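Local atomic coordinates of benzoylformate decarboxylase (Mycobacterium smegmatis, PDB entry 4Q9D), a protein that belongs to the thiamine pyrophosphate-dependent enzyme family and holds a magnesium ion in its C-terminal domain. Residues M355-V360 against M382-T387; W445-H450 against D520-L525. All coordinates share one frame; numbering follows the deposited sequence.

Both contacts belong to the part of the chain built round the parallel sheet that includes strands 373-377 and 523-528. Contact 1 is a polar contact at the surface. It joins two helices through a hydroxyl, a carboxylate, an amide and a water. Contact 2 is largely buried and has no hydrogen bond across it. There a proline ring meets two alanines of a helix. The two contacts share no segment, and their centres are about 24 Å apart. Both lie near strand 523-528: contact 2 is made just before it begins, while Met-355 and Val-360 of segment 355-360 touch Val-527 further along.

Contact 1: M355-V360 against M382-T387; sequences MTSNAV and MLDLFT
Asn-358 and Asp-384 have the nearest CA atoms of the two segments, 5.6 Å apart. Asn-358 lies in the first turn of helix 357-367, and Asp-384 in that of helix 382-388. Thr-356 is the N-cap of the first helix. Its OG1 accepts from the N of Ala-359 at 2.9 Å and also bonds to Asp-348.

Asp-384 carries the contact and uses both carboxylate oxygens. Its OD2 accepts from Ser-357 OG at 2.6 Å. The hydroxyl comes from above the carboxylate plane, 45° out of it. Ser-357 holds OG between its backbone N and carbonyl carbon (chi1 44°), which turns the hydroxyl to the carboxylate. The other oxygen, OD1, lies 3.6 Å from the CA of Asn-358. It also takes a bond from a water that donates to the OD1 of Asn-358. The amide and carboxylate planes are 46° apart, and the two side chains cross at about a right angle.

Both ends of the Asn-358 amide are bonded. Trp-388 NE1 bonds to its OD1, while its ND2 bonds to His-346 and Asp-348. The amide therefore has little scope to flip. The first turn of helix 357-367 would probably favour the negative charge of Asp-384. Within the second helix, Thr-387 OG1 donates to the O of Leu-383, which also accepts from the N of Thr-387.

Leu-385 packs on Val-374 and Met-376 of strand 373-377. The Ser-357 side chain lies about 10 Å from the bound magnesium ion. The arrangement is an N-capped helix whose first turn is tied to the start of the next helix, in the helix-strand-helix succession of a parallel alpha/beta thiamine pyrophosphate-binding domain.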
loop_
_atom_site.group_PDB
_atom_site.type_symbol
_atom_site.label_atom_id
_atom_site.label_comp_id
_atom_site.label_asym_id
_atom_site.label_seq_id
_atom_site.Cartn_x
_atom_site.Cartn_y
_atom_site.Cartn_z
ATOM N N MET B 355 -1.222 40.958 -27.718
ATOM C CA MET B 355 -2.109 41.776 -26.902
ATOM C C MET B 355 -2.109 41.340 -25.438
ATOM O O MET B 355 -1.548 40.293 -25.079
ATOM C CB MET B 355 -3.516 41.714 -27.481
ATOM C CG MET B 355 -4.077 40.331 -27.504
ATOM S SD MET B 355 -5.589 40.238 -28.472
ATOM C CE MET B 355 -4.924 40.127 -30.132
ATOM N N THR B 356 -2.702 42.171 -24.586
ATOM C CA THR B 356 -2.861 41.836 -23.186
ATOM C C THR B 356 -3.900 40.710 -23.046
ATOM O O THR B 356 -4.808 40.577 -23.870
ATOM C CB THR B 356 -3.351 43.056 -22.385
ATOM O OG1 THR B 356 -4.613 43.478 -22.903
ATOM C CG2 THR B 356 -2.360 44.209 -22.484
ATOM N N SER B 357 -3.790 39.910 -21.998
ATOM C CA SER B 357 -4.869 38.955 -21.719
ATOM C C SER B 357 -6.192 39.689 -21.436
ATOM O O SER B 357 -7.289 39.172 -21.693
ATOM C CB SER B 357 -4.492 38.016 -20.560
ATOM O OG SER B 357 -3.897 38.723 -19.484
ATOM N N ASN B 358 -6.089 40.904 -20.914
ATOM C CA ASN B 358 -7.274 41.731 -20.700
ATOM C C ASN B 358 -8.030 41.995 -22.019
ATOM O O ASN B 358 -9.263 41.894 -22.074
ATOM C CB ASN B 358 -6.872 43.031 -19.988
ATOM C CG ASN B 358 -8.064 43.910 -19.667
ATOM O OD1 ASN B 358 -8.961 43.501 -18.930
ATOM N ND2 ASN B 358 -8.086 45.123 -20.227
ATOM N N ALA B 359 -7.292 42.303 -23.091
ATOM C CA ALA B 359 -7.901 42.458 -24.415
ATOM C C ALA B 359 -8.591 41.175 -24.855
ATOM O O ALA B 359 -9.708 41.207 -25.350
ATOM C CB ALA B 359 -6.846 42.841 -25.447
ATOM N N VAL B 360 -7.904 40.042 -24.695
ATOM C CA VAL B 360 -8.420 38.752 -25.159
ATOM C C VAL B 360 -9.746 38.408 -24.507
ATOM O O VAL B 360 -10.685 38.004 -25.180
ATOM C CB VAL B 360 -7.431 37.566 -24.845
ATOM C CG1 VAL B 360 -8.073 36.221 -25.209
ATOM C CG2 VAL B 360 -6.121 37.755 -25.553
ATOM N N MET B 382 -6.406 34.219 -14.542
ATOM C CA MET B 382 -7.616 34.092 -13.727
ATOM C C MET B 382 -8.317 35.443 -13.489
ATOM O O MET B 382 -9.551 35.524 -13.498
ATOM C CB MET B 382 -7.301 33.405 -12.394
ATOM C CG MET B 382 -7.152 31.874 -12.513
ATOM S SD MET B 382 -8.664 30.967 -12.933
ATOM C CE MET B 382 -9.704 31.152 -11.466
ATOM N N LEU B 383 -7.535 36.502 -13.293
ATOM C CA LEU B 383 -8.131 37.828 -13.054
ATOM C C LEU B 383 -8.967 38.256 -14.249
ATOM O O LEU B 383 -10.070 38.770 -14.077
ATOM C CB LEU B 383 -7.058 38.892 -12.761
ATOM C CG LEU B 383 -7.557 40.349 -12.654
ATOM C CD1 LEU B 383 -8.681 40.512 -11.619
ATOM C CD2 LEU B 383 -6.400 41.333 -12.377
ATOM N N ASP B 384 -8.467 37.983 -15.459
ATOM C CA ASP B 384 -9.177 38.341 -16.693
ATOM C C ASP B 384 -10.483 37.587 -16.867
ATOM O O ASP B 384 -11.472 38.132 -17.347
ATOM C CB ASP B 384 -8.256 38.143 -17.905
ATOM C CG ASP B 384 -6.940 38.896 -17.740
ATOM O OD1 ASP B 384 -6.984 40.119 -17.469
ATOM O OD2 ASP B 384 -5.867 38.274 -17.815
ATOM N N LEU B 385 -10.480 36.316 -16.496
ATOM C CA LEU B 385 -11.690 35.512 -16.572
ATOM C C LEU B 385 -12.704 36.091 -15.592
ATOM O O LEU B 385 -13.870 36.267 -15.923
ATOM C CB LEU B 385 -11.369 34.053 -16.199
ATOM C CG LEU B 385 -12.536 33.189 -15.716
ATOM C CD1 LEU B 385 -13.242 32.606 -16.903
ATOM C CD2 LEU B 385 -12.034 32.091 -14.756
ATOM N N PHE B 386 -12.243 36.366 -14.370
ATOM C CA PHE B 386 -13.115 36.928 -13.352
ATOM C C PHE B 386 -13.722 38.273 -13.816
ATOM O O PHE B 386 -14.931 38.524 -13.675
ATOM C CB PHE B 386 -12.326 37.087 -12.036
ATOM C CG PHE B 386 -13.058 37.877 -10.978
ATOM C CD1 PHE B 386 -14.112 37.309 -10.265
ATOM C CD2 PHE B 386 -12.695 39.194 -10.700
ATOM C CE1 PHE B 386 -14.790 38.037 -9.295
ATOM C CE2 PHE B 386 -13.372 39.930 -9.727
ATOM C CZ PHE B 386 -14.425 39.343 -9.024
ATOM N N THR B 387 -12.878 39.127 -14.385
ATOM C CA THR B 387 -13.305 40.463 -14.812
ATOM C C THR B 387 -14.300 40.416 -15.946
ATOM O O THR B 387 -15.312 41.098 -15.906
ATOM C CB THR B 387 -12.114 41.288 -15.261
ATOM O OG1 THR B 387 -11.216 41.400 -14.155
ATOM C CG2 THR B 387 -12.555 42.689 -15.723
HETATM O O HOH W 1 -8.910 41.809 -17.029
#

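Contact 2: W445-H450 against D520-L525; sequences WTAAQH and DGPTVL
Ala-447 and Ala-448 of helix 443-449 receive the ring of Pro-522, which lies just before strand 523-528. The contact is small. The nearest CA pair is Ala-448 with Gly-521, at 6.0 Å.

The apolar part is made by methyl groups and ring carbons. The CB of Ala-447 points toward the proline and lies 3.8 Å from its CG. The CB of Pro-522 is also close to this methyl. Ala-448 adds a looser touch, its CB 4.2 Å from the CG of Pro-522.

The ring also rests on the helix backbone. Its CG lies 3.7 Å from the N of Ala-448 and equally near the carbonyl carbon of Ala-447, so it packs against the peptide group between them. Its CD meets the O of Ala-447 at 3.6 Å. The small alanine side chains allow this close approach to the main chain.

No hydrogen bond crosses the contact. Within segment 445-450 the backbone N of Gln-449 bonds to the O of Trp-445, and the N of His-450 to the O of Thr-446. Gly-521 takes a positive phi of 99°, a backbone shape suited to glycine, as the chain leads into the proline.

One ring contact lies on the far side of the helix. Gln-449 carries its CG beside its own backbone N (chi1 -70°), which sets this carbon over the centre of the Trp-445 ring, 3.4 Å above its plane. The NE1 of Trp-445 bonds to the O of Pro-485 of the second subunit.

Around the contact, Val-413 of helix 408-421 touches Ala-447. Pro-522 also packs on Phe-456 of strand 454-460 and on Cys-498. Helix 443-449 is thus laid against the residue that leads into strand 523-528, which runs between parallel strands 454-460 and 499-502.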
loop_
_atom_site.group_PDB
_atom_site.type_symbol
_atom_site.label_atom_id
_atom_site.label_comp_id
_atom_site.label_asym_id
_atom_site.label_seq_id
_atom_site.Cartn_x
_atom_site.Cartn_y
_atom_site.Cartn_z
ATOM N N TRP B 445 -7.597 15.919 -31.384
ATOM C CA TRP B 445 -7.860 14.991 -32.490
ATOM C C TRP B 445 -9.224 14.364 -32.289
ATOM O O TRP B 445 -9.987 14.209 -33.238
ATOM C CB TRP B 445 -6.775 13.898 -32.553
ATOM C CG TRP B 445 -6.994 12.885 -33.629
ATOM C CD1 TRP B 445 -6.696 13.024 -34.959
ATOM C CD2 TRP B 445 -7.533 11.562 -33.473
ATOM N NE1 TRP B 445 -7.030 11.877 -35.636
ATOM C CE2 TRP B 445 -7.542 10.961 -34.758
ATOM C CE3 TRP B 445 -8.029 10.832 -32.378
ATOM C CZ2 TRP B 445 -8.027 9.656 -34.986
ATOM C CZ3 TRP B 445 -8.499 9.515 -32.600
ATOM C CH2 TRP B 445 -8.491 8.953 -33.894
ATOM N N THR B 446 -9.522 13.982 -31.052
ATOM C CA THR B 446 -10.836 13.425 -30.733
ATOM C C THR B 446 -11.940 14.465 -30.969
ATOM O O THR B 446 -13.021 14.127 -31.452
ATOM C CB THR B 446 -10.875 12.923 -29.265
ATOM O OG1 THR B 446 -9.838 11.966 -29.067
ATOM C CG2 THR B 446 -12.226 12.272 -28.923
ATOM N N ALA B 447 -11.671 15.729 -30.633
ATOM C CA ALA B 447 -12.645 16.798 -30.907
ATOM C C ALA B 447 -12.932 16.873 -32.426
ATOM O O ALA B 447 -14.081 16.980 -32.853
ATOM C CB ALA B 447 -12.110 18.172 -30.384
ATOM N N ALA B 448 -11.882 16.803 -33.238
ATOM C CA ALA B 448 -12.068 16.900 -34.683
ATOM C C ALA B 448 -12.771 15.660 -35.210
ATOM O O ALA B 448 -13.709 15.780 -35.991
ATOM C CB ALA B 448 -10.755 17.119 -35.395
ATOM N N GLN B 449 -12.360 14.476 -34.744
ATOM C CA GLN B 449 -13.015 13.223 -35.140
ATOM C C GLN B 449 -14.516 13.205 -34.854
ATOM O O GLN B 449 -15.275 12.610 -35.609
ATOM C CB GLN B 449 -12.334 12.012 -34.455
ATOM C CG GLN B 449 -10.925 11.740 -34.995
ATOM C CD GLN B 449 -10.969 11.380 -36.487
ATOM O OE1 GLN B 449 -11.579 10.396 -36.859
ATOM N NE2 GLN B 449 -10.333 12.183 -37.324
ATOM N N HIS B 450 -14.946 13.812 -33.745
ATOM C CA HIS B 450 -16.372 13.817 -33.407
ATOM C C HIS B 450 -17.062 15.138 -33.737
ATOM O O HIS B 450 -18.218 15.339 -33.353
ATOM C CB HIS B 450 -16.596 13.453 -31.934
ATOM C CG HIS B 450 -16.155 12.068 -31.601
ATOM N ND1 HIS B 450 -17.040 11.029 -31.449
ATOM C CD2 HIS B 450 -14.917 11.542 -31.445
ATOM C CE1 HIS B 450 -16.369 9.916 -31.203
ATOM N NE2 HIS B 450 -15.081 10.199 -31.199
ATOM N N ASP B 520 -18.800 23.802 -38.211
ATOM C CA ASP B 520 -19.015 22.446 -37.718
ATOM C C ASP B 520 -17.643 21.901 -37.314
ATOM O O ASP B 520 -16.706 21.867 -38.111
ATOM C CB ASP B 520 -19.695 21.563 -38.767
ATOM C CG ASP B 520 -19.269 21.905 -40.175
ATOM O OD1 ASP B 520 -18.143 22.425 -40.349
ATOM O OD2 ASP B 520 -20.061 21.662 -41.112
ATOM N N GLY B 521 -17.505 21.537 -36.052
ATOM C CA GLY B 521 -16.215 21.087 -35.571
ATOM C C GLY B 521 -15.419 22.147 -34.842
ATOM O O GLY B 521 -15.705 23.347 -34.910
ATOM N N PRO B 522 -14.391 21.696 -34.134
ATOM C CA PRO B 522 -13.630 22.536 -33.211
ATOM C C PRO B 522 -12.675 23.448 -33.955
ATOM O O PRO B 522 -12.213 23.138 -35.054
ATOM C CB PRO B 522 -12.808 21.503 -32.419
ATOM C CG PRO B 522 -12.586 20.403 -33.420
ATOM C CD PRO B 522 -13.890 20.311 -34.187
ATOM N N THR B 523 -12.333 24.557 -33.319
ATOM C CA THR B 523 -11.317 25.459 -33.845
ATOM C C THR B 523 -10.326 25.756 -32.731
ATOM O O THR B 523 -10.714 25.914 -31.568
ATOM C CB THR B 523 -11.952 26.814 -34.281
ATOM O OG1 THR B 523 -12.979 26.572 -35.241
ATOM C CG2 THR B 523 -10.904 27.760 -34.860
ATOM N N VAL B 524 -9.056 25.819 -33.100
ATOM C CA VAL B 524 -7.993 26.267 -32.226
ATOM C C VAL B 524 -7.536 27.672 -32.674
ATOM O O VAL B 524 -6.982 27.849 -33.758
ATOM C CB VAL B 524 -6.811 25.281 -32.240
ATOM C CG1 VAL B 524 -5.656 25.794 -31.355
ATOM C CG2 VAL B 524 -7.287 23.851 -31.797
ATOM N N LEU B 525 -7.801 28.672 -31.845
ATOM C CA LEU B 525 -7.391 30.040 -32.153
ATOM C C LEU B 525 -6.180 30.352 -31.289
ATOM O O LEU B 525 -6.248 30.316 -30.061
ATOM C CB LEU B 525 -8.531 31.036 -31.887
ATOM C CG LEU B 525 -9.793 30.832 -32.735
ATOM C CD1 LEU B 525 -10.890 31.835 -32.337
ATOM C CD2 LEU B 525 -9.509 30.893 -34.229
#